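Local coordinates for glycosyl transferases group 1 family protein (Francisella tularensis subsp. tularensis, PDB 5I45) that probably transfers sugar units as a GT-B glycosyltransferase, of which this chain is the C-terminal domain, at residues Asp75-Leu80 against Ile93-Phe98. Numbering follows the deposited sequence.
Sequences DFKKEL and IIFIGF
The ring of F95 reaches out from the strand and meets the helix through two side chains, L80 and K77, one helical turn apart. With L80 the contact is purely apolar: CB of L80 lies 3.8 Å from CZ of F95, so the far end of the ring abuts the root of the leucine. Beyond CB the branched end of L80 leans toward F76 of the same helix, where CD1 lies 3.7 Å above one face of the F76 ring, displaced toward its rim.

K77 supplies the other apolar surface with its methylenes. CG stands anti to the backbone N (chi1 179°) and the chain runs extended as far as CE, reaching toward the strand while the ring reaches toward the helix; CE of K77 comes to 4.0 Å from CD2 of F95, oblique to the ring. The chain then bends at chi4 (-87°), and NZ of K77 forms a salt bridge with OE2 of E81, itself in touch with F95.

No hydrogen bond links the two segments. They belong to a beta-alpha-beta crossover (strand 61-66, helix 74-86, strand 93-96) of a Rossmann-like domain, as in the C-terminal half of GT-B enzymes, with F95 between the crossover helix and the edge of the parallel sheet. F95 also packs on V65 of the adjoining strand 61-66 and on I38 of a loop, while L80 touches T44 of helix 44-57.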
loop_
_atom_site.group_PDB
_atom_site.type_symbol
_atom_site.label_atom_id
_atom_site.label_comp_id
_atom_site.label_asym_id
_atom_site.label_seq_id
_atom_site.Cartn_x
_atom_site.Cartn_y
_atom_site.Cartn_z
ATOM N N ASP A 75 -0.040 -17.735 12.943
ATOM C CA ASP A 75 1.053 -17.467 13.867
ATOM C C ASP A 75 1.861 -16.251 13.421
ATOM O O ASP A 75 2.263 -15.430 14.224
ATOM C CB ASP A 75 1.967 -18.694 14.014
ATOM C CG ASP A 75 2.854 -18.923 12.802
ATOM O OD1 ASP A 75 2.326 -19.055 11.649
ATOM O OD2 ASP A 75 4.085 -18.953 13.024
ATOM N N PHE A 76 2.078 -16.161 12.104
ATOM C CA PHE A 76 2.822 -15.043 11.508
ATOM C C PHE A 76 2.099 -13.725 11.726
ATOM O O PHE A 76 2.678 -12.731 12.129
ATOM C CB PHE A 76 3.052 -15.368 10.028
ATOM C CG PHE A 76 3.657 -14.250 9.229
ATOM C CD1 PHE A 76 4.948 -13.826 9.479
ATOM C CD2 PHE A 76 2.947 -13.642 8.208
ATOM C CE1 PHE A 76 5.502 -12.799 8.729
ATOM C CE2 PHE A 76 3.498 -12.636 7.460
ATOM C CZ PHE A 76 4.762 -12.215 7.716
ATOM N N LYS A 77 0.789 -13.727 11.514
ATOM C CA LYS A 77 0.002 -12.533 11.753
ATOM C C LYS A 77 0.074 -12.124 13.235
ATOM O O LYS A 77 0.266 -10.941 13.540
ATOM C CB LYS A 77 -1.428 -12.742 11.293
ATOM C CG LYS A 77 -2.319 -11.543 11.533
ATOM C CD LYS A 77 -3.689 -11.763 10.930
ATOM C CE LYS A 77 -4.644 -10.646 11.295
ATOM N NZ LYS A 77 -5.304 -10.916 12.591
ATOM N N LYS A 78 -0.008 -13.095 14.145
ATOM C CA LYS A 78 0.108 -12.789 15.579
ATOM C C LYS A 78 1.456 -12.136 15.928
ATOM O O LYS A 78 1.523 -11.187 16.738
ATOM C CB LYS A 78 -0.077 -14.043 16.409
ATOM C CG LYS A 78 -1.521 -14.406 16.692
ATOM C CD LYS A 78 -1.669 -15.682 17.529
ATOM C CE LYS A 78 -0.684 -15.811 18.694
ATOM N NZ LYS A 78 0.691 -16.341 18.351
ATOM N N GLU A 79 2.530 -12.639 15.310
ATOM C CA GLU A 79 3.859 -12.063 15.558
ATOM C C GLU A 79 3.898 -10.632 15.046
ATOM O O GLU A 79 4.477 -9.775 15.680
ATOM C CB GLU A 79 4.970 -12.914 14.923
ATOM C CG GLU A 79 6.367 -12.293 14.808
ATOM C CD GLU A 79 7.169 -12.157 16.107
ATOM O OE1 GLU A 79 6.625 -12.498 17.187
ATOM O OE2 GLU A 79 8.374 -11.707 16.060
ATOM N N LEU A 80 3.320 -10.375 13.875
ATOM C CA LEU A 80 3.273 -8.996 13.384
ATOM C C LEU A 80 2.496 -8.069 14.329
ATOM O O LEU A 80 2.932 -6.951 14.612
ATOM C CB LEU A 80 2.680 -8.960 11.990
ATOM C CG LEU A 80 3.474 -9.714 10.931
ATOM C CD1 LEU A 80 2.726 -9.544 9.612
ATOM C CD2 LEU A 80 4.908 -9.273 10.830
ATOM N N ILE A 93 -0.990 1.266 13.155
ATOM C CA ILE A 93 -0.788 0.095 12.280
ATOM C C ILE A 93 -1.924 -0.846 12.584
ATOM O O ILE A 93 -1.959 -1.430 13.652
ATOM C CB ILE A 93 0.573 -0.568 12.470
ATOM C CG1 ILE A 93 1.671 0.476 12.259
ATOM C CG2 ILE A 93 0.735 -1.702 11.470
ATOM C CD1 ILE A 93 3.070 0.012 12.612
ATOM N N ILE A 94 -2.845 -0.993 11.623
ATOM C CA ILE A 94 -4.163 -1.637 11.798
ATOM C C ILE A 94 -4.392 -2.773 10.800
ATOM O O ILE A 94 -4.226 -2.575 9.595
ATOM C CB ILE A 94 -5.301 -0.591 11.532
ATOM C CG1 ILE A 94 -5.108 0.711 12.333
ATOM C CG2 ILE A 94 -6.685 -1.166 11.749
ATOM C CD1 ILE A 94 -5.305 0.577 13.809
ATOM N N PHE A 95 -4.774 -3.945 11.286
ATOM C CA PHE A 95 -5.090 -5.081 10.429
ATOM C C PHE A 95 -6.580 -5.031 10.226
ATOM O O PHE A 95 -7.353 -5.177 11.187
ATOM C CB PHE A 95 -4.679 -6.372 11.136
ATOM C CG PHE A 95 -3.200 -6.567 11.176
ATOM C CD1 PHE A 95 -2.417 -5.962 12.157
ATOM C CD2 PHE A 95 -2.577 -7.352 10.210
ATOM C CE1 PHE A 95 -1.034 -6.144 12.152
ATOM C CE2 PHE A 95 -1.206 -7.536 10.225
ATOM C CZ PHE A 95 -0.447 -6.920 11.180
ATOM N N ILE A 96 -6.998 -4.812 8.989
ATOM C CA ILE A 96 -8.430 -4.686 8.668
ATOM C C ILE A 96 -9.080 -6.055 8.550
ATOM O O ILE A 96 -8.476 -7.000 8.090
ATOM C CB ILE A 96 -8.584 -3.834 7.383
ATOM C CG1 ILE A 96 -8.019 -2.431 7.630
ATOM C CG2 ILE A 96 -10.039 -3.790 6.904
ATOM C CD1 ILE A 96 -8.707 -1.623 8.705
ATOM N N GLY A 97 -10.317 -6.159 9.020
ATOM C CA GLY A 97 -11.061 -7.418 8.953
ATOM C C GLY A 97 -11.574 -7.713 7.553
ATOM O O GLY A 97 -11.832 -6.791 6.772
ATOM N N PHE A 98 -11.721 -9.002 7.236
ATOM C CA PHE A 98 -12.235 -9.433 5.923
ATOM C C PHE A 98 -13.688 -9.023 5.705
ATOM O O PHE A 98 -14.493 -9.067 6.630
ATOM C CB PHE A 98 -12.088 -10.961 5.759
ATOM C CG PHE A 98 -13.063 -11.586 4.779
ATOM C CD1 PHE A 98 -12.873 -11.470 3.404
ATOM C CD2 PHE A 98 -14.162 -12.314 5.240
ATOM C CE1 PHE A 98 -13.772 -12.046 2.513
ATOM C CE2 PHE A 98 -15.060 -12.892 4.354
ATOM C CZ PHE A 98 -14.865 -12.760 2.990
#